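Local coordinates for protein dinoflagellate luciferase (Lingulodinium polyedrum, PDB 1VPR) that catalyses, as one of three homologous luciferase domains, the oxidation of dinoflagellate luciferin by molecular oxygen with emission of blue light, most actively near pH 6.3, at residues Val89-Asp103 and Arg278-Gln290. Sequence-based numbering, arbitrary orientation.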
ATOM      1  N   VAL A  89       6.523 -19.478 -13.496  1.00 21.94           N
ATOM      2  CA  VAL A  89       5.967 -18.720 -12.383  1.00 21.42           C
ATOM      3  C   VAL A  89       4.476 -18.511 -12.598  1.00 21.72           C
ATOM      4  O   VAL A  89       3.698 -18.594 -11.649  1.00 21.78           O
ATOM      5  CB  VAL A  89       6.708 -17.365 -12.227  1.00 22.00           C
ATOM      6  CG1 VAL A  89       5.928 -16.410 -11.322  1.00 19.30           C
ATOM      7  CG2 VAL A  89       8.110 -17.621 -11.663  1.00 21.30           C
ATOM      8  N   GLN A  90       4.067 -18.252 -13.841  1.00 21.73           N
ATOM      9  CA  GLN A  90       2.643 -18.070 -14.153  1.00 22.01           C
ATOM     10  C   GLN A  90       1.806 -19.279 -13.720  1.00 21.28           C
ATOM     11  O   GLN A  90       0.754 -19.129 -13.100  1.00 20.95           O
ATOM     12  CB  GLN A  90       2.445 -17.880 -15.657  1.00 24.14           C
ATOM     13  CG  GLN A  90       2.861 -16.524 -16.185  1.00 32.10           C
ATOM     14  CD  GLN A  90       2.626 -16.408 -17.697  1.00 36.46           C
ATOM     15  OE1 GLN A  90       1.485 -16.496 -18.163  1.00 36.26           O
ATOM     16  NE2 GLN A  90       3.710 -16.225 -18.466  1.00 36.10           N
ATOM     17  N   ALA A  91       2.257 -20.482 -14.060  1.00 18.77           N
ATOM     18  CA  ALA A  91       1.511 -21.683 -13.688  1.00 20.17           C
ATOM     19  C   ALA A  91       1.436 -21.872 -12.168  1.00 20.85           C
ATOM     20  O   ALA A  91       0.405 -22.304 -11.627  1.00 19.69           O
ATOM     21  CB  ALA A  91       2.151 -22.906 -14.337  1.00 18.26           C
HETATM   22  N   MSE A  92       2.519 -21.564 -11.463  1.00 20.53           N
HETATM   23  CA  MSE A  92       2.468 -21.715 -10.018  1.00 21.51           C
HETATM   24  C   MSE A  92       1.469 -20.696  -9.491  1.00 21.17           C
HETATM   25  O   MSE A  92       0.705 -20.982  -8.575  1.00 18.53           O
HETATM   26  CB  MSE A  92       3.839 -21.453  -9.397  1.00 22.87           C
HETATM   27  CG  MSE A  92       4.902 -22.422  -9.843  1.00 27.11           C
HETATM   28 SE   MSE A  92       6.684 -21.848  -9.317  1.00 31.93          SE
HETATM   29  CE  MSE A  92       7.048 -23.173  -7.994  1.00 31.08           C
ATOM     30  N   THR A  93       1.473 -19.498 -10.075  1.00 21.33           N
ATOM     31  CA  THR A  93       0.570 -18.435  -9.628  1.00 20.87           C
ATOM     32  C   THR A  93      -0.906 -18.781  -9.855  1.00 22.91           C
ATOM     33  O   THR A  93      -1.760 -18.551  -8.984  1.00 22.06           O
ATOM     34  CB  THR A  93       0.944 -17.105 -10.309  1.00 20.58           C
ATOM     35  OG1 THR A  93       2.304 -16.772  -9.969  1.00 18.54           O
ATOM     36  CG2 THR A  93       0.041 -15.974  -9.838  1.00 20.23           C
ATOM     37  N   GLU A  94      -1.210 -19.355 -11.014  1.00 23.88           N
ATOM     38  CA  GLU A  94      -2.582 -19.753 -11.314  1.00 23.51           C
ATOM     39  C   GLU A  94      -3.060 -20.768 -10.263  1.00 24.81           C
ATOM     40  O   GLU A  94      -4.178 -20.671  -9.760  1.00 24.64           O
ATOM     41  CB  GLU A  94      -2.650 -20.358 -12.710  1.00 26.16           C
ATOM     42  N   LYS A  95      -2.211 -21.726  -9.910  1.00 23.73           N
ATOM     43  CA  LYS A  95      -2.592 -22.729  -8.919  1.00 25.00           C
ATOM     44  C   LYS A  95      -2.807 -22.085  -7.546  1.00 24.90           C
ATOM     45  O   LYS A  95      -3.771 -22.416  -6.842  1.00 23.62           O
ATOM     46  CB  LYS A  95      -1.526 -23.832  -8.861  1.00 28.51           C
ATOM     47  CG  LYS A  95      -1.793 -24.939  -7.833  1.00 32.99           C
ATOM     48  CD  LYS A  95      -0.857 -26.136  -8.070  1.00 34.63           C
ATOM     49  CE  LYS A  95      -0.867 -27.090  -6.879  1.00 37.42           C
ATOM     50  NZ  LYS A  95      -2.271 -27.357  -6.425  1.00 40.60           N
ATOM     51  N   LEU A  96      -1.928 -21.155  -7.164  1.00 23.13           N
ATOM     52  CA  LEU A  96      -2.076 -20.468  -5.877  1.00 21.29           C
ATOM     53  C   LEU A  96      -3.382 -19.655  -5.836  1.00 23.30           C
ATOM     54  O   LEU A  96      -4.053 -19.576  -4.802  1.00 21.66           O
ATOM     55  CB  LEU A  96      -0.899 -19.518  -5.638  1.00 20.25           C
ATOM     56  CG  LEU A  96       0.482 -20.120  -5.382  1.00 19.71           C
ATOM     57  CD1 LEU A  96       1.527 -18.999  -5.298  1.00 20.30           C
ATOM     58  CD2 LEU A  96       0.455 -20.919  -4.078  1.00 23.36           C
ATOM     59  N   LEU A  97      -3.729 -19.038  -6.961  1.00 22.32           N
ATOM     60  CA  LEU A  97      -4.946 -18.234  -7.049  1.00 27.87           C
ATOM     61  C   LEU A  97      -6.173 -19.091  -6.736  1.00 28.31           C
ATOM     62  O   LEU A  97      -7.038 -18.707  -5.932  1.00 29.68           O
ATOM     63  CB  LEU A  97      -5.086 -17.661  -8.460  1.00 30.75           C
ATOM     64  CG  LEU A  97      -4.891 -16.164  -8.634  1.00 34.15           C
ATOM     65  CD1 LEU A  97      -5.120 -15.796 -10.099  1.00 36.70           C
ATOM     66  CD2 LEU A  97      -5.878 -15.418  -7.728  1.00 34.22           C
ATOM     67  N   LYS A  98      -6.231 -20.253  -7.385  1.00 29.54           N
ATOM     68  CA  LYS A  98      -7.317 -21.203  -7.208  1.00 29.43           C
ATOM     69  C   LYS A  98      -7.311 -21.730  -5.778  1.00 29.10           C
ATOM     70  O   LYS A  98      -8.354 -21.909  -5.176  1.00 30.22           O
ATOM     71  CB  LYS A  98      -7.165 -22.342  -8.198  1.00 28.10           C
ATOM     72  N   GLU A  99      -6.130 -21.977  -5.230  1.00 29.75           N
ATOM     73  CA  GLU A  99      -6.048 -22.467  -3.857  1.00 29.83           C
ATOM     74  C   GLU A  99      -6.498 -21.380  -2.885  1.00 29.52           C
ATOM     75  O   GLU A  99      -7.028 -21.677  -1.819  1.00 30.80           O
ATOM     76  CB  GLU A  99      -4.616 -22.892  -3.524  1.00 31.56           C
ATOM     77  CG  GLU A  99      -4.181 -24.148  -4.239  1.00 35.13           C
ATOM     78  CD  GLU A  99      -2.749 -24.531  -3.938  1.00 38.19           C
ATOM     79  OE1 GLU A  99      -2.284 -25.558  -4.480  1.00 41.75           O
ATOM     80  OE2 GLU A  99      -2.081 -23.816  -3.164  1.00 39.97           O
ATOM     81  N   ALA A 100      -6.299 -20.122  -3.262  1.00 27.18           N
ATOM     82  CA  ALA A 100      -6.677 -19.013  -2.405  1.00 27.33           C
ATOM     83  C   ALA A 100      -8.177 -18.976  -2.103  1.00 26.79           C
ATOM     84  O   ALA A 100      -8.571 -18.563  -1.022  1.00 27.48           O
ATOM     85  CB  ALA A 100      -6.233 -17.705  -3.032  1.00 25.86           C
ATOM     86  N   ASP A 101      -9.024 -19.406  -3.032  1.00 28.80           N
ATOM     87  CA  ASP A 101     -10.467 -19.373  -2.768  1.00 30.49           C
ATOM     88  C   ASP A 101     -10.965 -20.358  -1.719  1.00 31.80           C
ATOM     89  O   ASP A 101     -12.021 -20.140  -1.124  1.00 32.44           O
ATOM     90  CB  ASP A 101     -11.260 -19.600  -4.050  1.00 33.83           C
ATOM     91  CG  ASP A 101     -11.051 -18.496  -5.043  1.00 36.86           C
ATOM     92  OD1 ASP A 101     -11.248 -17.314  -4.667  1.00 38.35           O
ATOM     93  OD2 ASP A 101     -10.676 -18.802  -6.193  1.00 39.34           O
ATOM     94  N   SER A 102     -10.203 -21.425  -1.478  1.00 32.22           N
ATOM     95  CA  SER A 102     -10.583 -22.448  -0.499  1.00 30.93           C
ATOM     96  C   SER A 102      -9.799 -22.334   0.794  1.00 30.62           C
ATOM     97  O   SER A 102     -10.023 -23.114   1.726  1.00 28.51           O
ATOM     98  CB  SER A 102     -10.332 -23.841  -1.069  1.00 32.11           C
ATOM     99  OG  SER A 102     -10.842 -23.925  -2.380  1.00 36.49           O
ATOM    100  N   ASP A 103      -8.881 -21.372   0.854  1.00 28.71           N
ATOM    101  CA  ASP A 103      -8.046 -21.200   2.033  1.00 27.57           C
ATOM    102  C   ASP A 103      -8.845 -20.739   3.246  1.00 26.94           C
ATOM    103  O   ASP A 103      -9.410 -19.651   3.250  1.00 25.84           O
ATOM    104  CB  ASP A 103      -6.919 -20.196   1.754  1.00 26.62           C
ATOM    105  CG  ASP A 103      -5.803 -20.260   2.791  1.00 28.22           C
ATOM    106  OD1 ASP A 103      -6.060 -20.704   3.940  1.00 26.93           O
ATOM    107  OD2 ASP A 103      -4.660 -19.851   2.463  1.00 26.16           O
ATOM    108  N   ARG A 278       1.351 -12.805   3.610  1.00 12.78           N
ATOM    109  CA  ARG A 278       2.082 -13.963   4.106  1.00 10.96           C
ATOM    110  C   ARG A 278       3.084 -14.418   3.062  1.00 12.80           C
ATOM    111  O   ARG A 278       2.811 -14.364   1.851  1.00 13.90           O
ATOM    112  CB  ARG A 278       1.132 -15.126   4.467  1.00 11.36           C
ATOM    113  CG  ARG A 278       0.428 -15.813   3.315  1.00 15.40           C
ATOM    114  CD  ARG A 278      -0.324 -17.067   3.801  1.00 17.78           C
ATOM    115  NE  ARG A 278      -1.501 -16.726   4.611  1.00 20.71           N
ATOM    116  CZ  ARG A 278      -2.325 -17.624   5.155  1.00 20.44           C
ATOM    117  NH1 ARG A 278      -3.365 -17.214   5.858  1.00 19.70           N
ATOM    118  NH2 ARG A 278      -2.105 -18.932   5.004  1.00 21.46           N
ATOM    119  N   ALA A 279       4.252 -14.845   3.533  1.00 12.16           N
ATOM    120  CA  ALA A 279       5.312 -15.336   2.654  1.00 13.66           C
ATOM    121  C   ALA A 279       5.417 -16.846   2.841  1.00 15.41           C
ATOM    122  O   ALA A 279       5.379 -17.328   3.966  1.00 16.33           O
ATOM    123  CB  ALA A 279       6.647 -14.683   3.014  1.00 10.11           C
ATOM    124  N   PHE A 280       5.569 -17.585   1.748  1.00 16.02           N
ATOM    125  CA  PHE A 280       5.678 -19.047   1.830  1.00 17.22           C
ATOM    126  C   PHE A 280       6.375 -19.566   0.572  1.00 17.36           C
ATOM    127  O   PHE A 280       6.365 -18.916  -0.473  1.00 15.92           O
ATOM    128  CB  PHE A 280       4.278 -19.675   1.977  1.00 16.48           C
ATOM    129  CG  PHE A 280       3.307 -19.212   0.939  1.00 19.00           C
ATOM    130  CD1 PHE A 280       3.228 -19.855  -0.299  1.00 18.54           C
ATOM    131  CD2 PHE A 280       2.516 -18.085   1.161  1.00 17.66           C
ATOM    132  CE1 PHE A 280       2.381 -19.381  -1.302  1.00 17.27           C
ATOM    133  CE2 PHE A 280       1.668 -17.603   0.170  1.00 17.06           C
ATOM    134  CZ  PHE A 280       1.600 -18.255  -1.069  1.00 18.62           C
ATOM    135  N   PRO A 281       6.994 -20.747   0.655  1.00 17.59           N
ATOM    136  CA  PRO A 281       7.687 -21.295  -0.510  1.00 18.84           C
ATOM    137  C   PRO A 281       6.799 -22.101  -1.457  1.00 19.77           C
ATOM    138  O   PRO A 281       5.776 -22.667  -1.044  1.00 17.73           O
ATOM    139  CB  PRO A 281       8.773 -22.153   0.132  1.00 20.10           C
ATOM    140  CG  PRO A 281       8.021 -22.760   1.295  1.00 20.79           C
ATOM    141  CD  PRO A 281       7.239 -21.570   1.856  1.00 17.90           C
ATOM    142  N   VAL A 282       7.169 -22.092  -2.735  1.00 17.73           N
ATOM    143  CA  VAL A 282       6.489 -22.877  -3.769  1.00 19.93           C
ATOM    144  C   VAL A 282       7.631 -23.272  -4.709  1.00 18.98           C
ATOM    145  O   VAL A 282       8.313 -22.412  -5.281  1.00 17.96           O
ATOM    146  CB  VAL A 282       5.451 -22.074  -4.580  1.00 21.45           C
ATOM    147  CG1 VAL A 282       4.730 -23.024  -5.545  1.00 23.70           C
ATOM    148  CG2 VAL A 282       4.452 -21.383  -3.644  1.00 23.17           C
ATOM    149  N   GLY A 283       7.860 -24.568  -4.864  1.00 20.11           N
ATOM    150  CA  GLY A 283       8.960 -24.976  -5.717  1.00 18.86           C
ATOM    151  C   GLY A 283      10.243 -24.363  -5.189  1.00 18.50           C
ATOM    152  O   GLY A 283      10.459 -24.333  -3.971  1.00 17.15           O
ATOM    153  N   PRO A 284      11.105 -23.825  -6.064  1.00 18.05           N
ATOM    154  CA  PRO A 284      12.382 -23.220  -5.668  1.00 16.93           C
ATOM    155  C   PRO A 284      12.273 -21.749  -5.294  1.00 17.52           C
ATOM    156  O   PRO A 284      13.301 -21.103  -5.048  1.00 14.92           O
ATOM    157  CB  PRO A 284      13.212 -23.383  -6.928  1.00 21.11           C
ATOM    158  CG  PRO A 284      12.173 -22.955  -7.970  1.00 20.00           C
ATOM    159  CD  PRO A 284      10.934 -23.751  -7.528  1.00 20.48           C
ATOM    160  N   TYR A 285      11.047 -21.231  -5.253  1.00 16.45           N
ATOM    161  CA  TYR A 285      10.789 -19.802  -4.966  1.00 17.11           C
ATOM    162  C   TYR A 285      10.071 -19.485  -3.683  1.00 16.79           C
ATOM    163  O   TYR A 285       9.538 -20.369  -3.014  1.00 16.67           O
ATOM    164  CB  TYR A 285       9.924 -19.186  -6.071  1.00 15.27           C
ATOM    165  CG  TYR A 285      10.503 -19.332  -7.443  1.00 17.50           C
ATOM    166  CD1 TYR A 285      11.767 -18.820  -7.737  1.00 16.76           C
ATOM    167  CD2 TYR A 285       9.789 -19.979  -8.463  1.00 17.23           C
ATOM    168  CE1 TYR A 285      12.313 -18.947  -9.018  1.00 17.54           C
ATOM    169  CE2 TYR A 285      10.341 -20.108  -9.765  1.00 19.13           C
ATOM    170  CZ  TYR A 285      11.601 -19.588 -10.017  1.00 17.85           C
ATOM    171  OH  TYR A 285      12.183 -19.735 -11.261  1.00 17.26           O
ATOM    172  N   THR A 286      10.046 -18.189  -3.360  1.00 15.87           N
ATOM    173  CA  THR A 286       9.309 -17.715  -2.204  1.00 15.74           C
ATOM    174  C   THR A 286       8.250 -16.762  -2.756  1.00 16.21           C
ATOM    175  O   THR A 286       8.555 -15.878  -3.548  1.00 14.81           O
ATOM    176  CB  THR A 286      10.212 -16.952  -1.198  1.00 15.64           C
ATOM    177  OG1 THR A 286      11.196 -17.850  -0.661  1.00 15.76           O
ATOM    178  CG2 THR A 286       9.360 -16.392  -0.032  1.00 17.05           C
ATOM    179  N   PHE A 287       6.999 -16.958  -2.358  1.00 16.00           N
ATOM    180  CA  PHE A 287       5.931 -16.100  -2.813  1.00 15.41           C
ATOM    181  C   PHE A 287       5.324 -15.344  -1.640  1.00 15.21           C
ATOM    182  O   PHE A 287       5.492 -15.719  -0.482  1.00 15.98           O
ATOM    183  CB  PHE A 287       4.801 -16.910  -3.482  1.00 14.38           C
ATOM    184  CG  PHE A 287       5.093 -17.328  -4.899  1.00 15.13           C
ATOM    185  CD1 PHE A 287       5.999 -18.356  -5.170  1.00 16.38           C
ATOM    186  CD2 PHE A 287       4.450 -16.705  -5.960  1.00 14.33           C
ATOM    187  CE1 PHE A 287       6.251 -18.747  -6.474  1.00 16.32           C
ATOM    188  CE2 PHE A 287       4.702 -17.092  -7.268  1.00 16.04           C
ATOM    189  CZ  PHE A 287       5.600 -18.111  -7.525  1.00 14.14           C
HETATM  190  N   MSE A 288       4.611 -14.275  -1.959  1.00 13.72           N
HETATM  191  CA  MSE A 288       3.928 -13.514  -0.948  1.00 15.57           C
HETATM  192  C   MSE A 288       2.509 -13.351  -1.439  1.00 14.74           C
HETATM  193  O   MSE A 288       2.294 -12.949  -2.581  1.00 13.51           O
HETATM  194  CB  MSE A 288       4.553 -12.114  -0.749  1.00 17.39           C
HETATM  195  CG  MSE A 288       3.638 -11.215   0.076  1.00 18.47           C
HETATM  196 SE   MSE A 288       4.392  -9.467   0.498  1.00 28.39          SE
HETATM  197  CE  MSE A 288       5.407  -9.999   1.947  1.00 17.27           C
ATOM    198  N   ARG A 289       1.539 -13.670  -0.592  1.00 14.12           N
ATOM    199  CA  ARG A 289       0.161 -13.483  -0.975  1.00 15.24           C
ATOM    200  C   ARG A 289      -0.443 -12.407  -0.102  1.00 15.09           C
ATOM    201  O   ARG A 289      -0.387 -12.472   1.120  1.00 16.51           O
ATOM    202  CB  ARG A 289      -0.675 -14.767  -0.835  1.00 15.16           C
ATOM    203  CG  ARG A 289      -2.131 -14.552  -1.297  1.00 15.12           C
ATOM    204  CD  ARG A 289      -3.039 -15.756  -0.977  1.00 15.68           C
ATOM    205  NE  ARG A 289      -3.198 -15.957   0.470  1.00 17.24           N
ATOM    206  CZ  ARG A 289      -3.617 -17.098   1.026  1.00 19.45           C
ATOM    207  NH1 ARG A 289      -3.734 -17.198   2.342  1.00 18.00           N
ATOM    208  NH2 ARG A 289      -3.909 -18.149   0.266  1.00 18.66           N
ATOM    209  N   GLN A 290      -1.007 -11.401  -0.754  1.00 15.62           N
ATOM    210  CA  GLN A 290      -1.669 -10.297  -0.065  1.00 15.27           C
ATOM    211  C   GLN A 290      -3.178 -10.504  -0.243  1.00 14.69           C
ATOM    212  O   GLN A 290      -3.649 -10.703  -1.360  1.00 16.46           O
ATOM    213  CB  GLN A 290      -1.246  -8.988  -0.733  1.00 17.17           C
ATOM    214  CG  GLN A 290      -1.877  -7.721  -0.187  1.00 15.74           C
ATOM    215  CD  GLN A 290      -1.325  -6.498  -0.874  1.00 18.24           C
ATOM    216  OE1 GLN A 290      -0.114  -6.246  -0.846  1.00 14.52           O
ATOM    217  NE2 GLN A 290      -2.209  -5.729  -1.506  1.00 17.29           N
TER
HETATM  218  O   HOH W   1      -2.954 -19.129  -2.180  1.00 19.88           O
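Arg289 reaches from its strand to the carboxylate of Asp103, just past the helix, and grips one oxygen with both terminal nitrogens: NH1 lies 2.8 Å and NH2 2.9 Å from OD2. That oxygen sits in the guanidinium plane; NH2 meets its anti lone pair, NH1 comes from above the carboxylate plane. Asp103 OD1 is bonded to Thr105. Over one face of the Arg278 guanidinium, OD2 makes a longer, purely electrostatic pair, while Arg278 NE is bridged to Glu276. A water accepts from Arg289 NH2 and donates to Leu96 O, tying the helix backbone to the strand. With an alanine at Arg289, Asp103 OD2 would probably lose both guanidinium donors, and the water its link to the strand. Toward the turn the contact is apolar. Leu96 CD1 rests over one face of the Phe287 ring, 4.1 Å from its centroid, and CD2 meets the Phe280 edge. Bent at chi3 (110°), selenomethionine Met92 sets SE at the edge of Tyr285, 3.7 Å from CD2, and CE against Val282. Thr93 OG1 donates to Val89 O within the helix. The helix thus packs across a type II' β-hairpin whose strands belong to the calycin-type β-barrel of the catalytic domain.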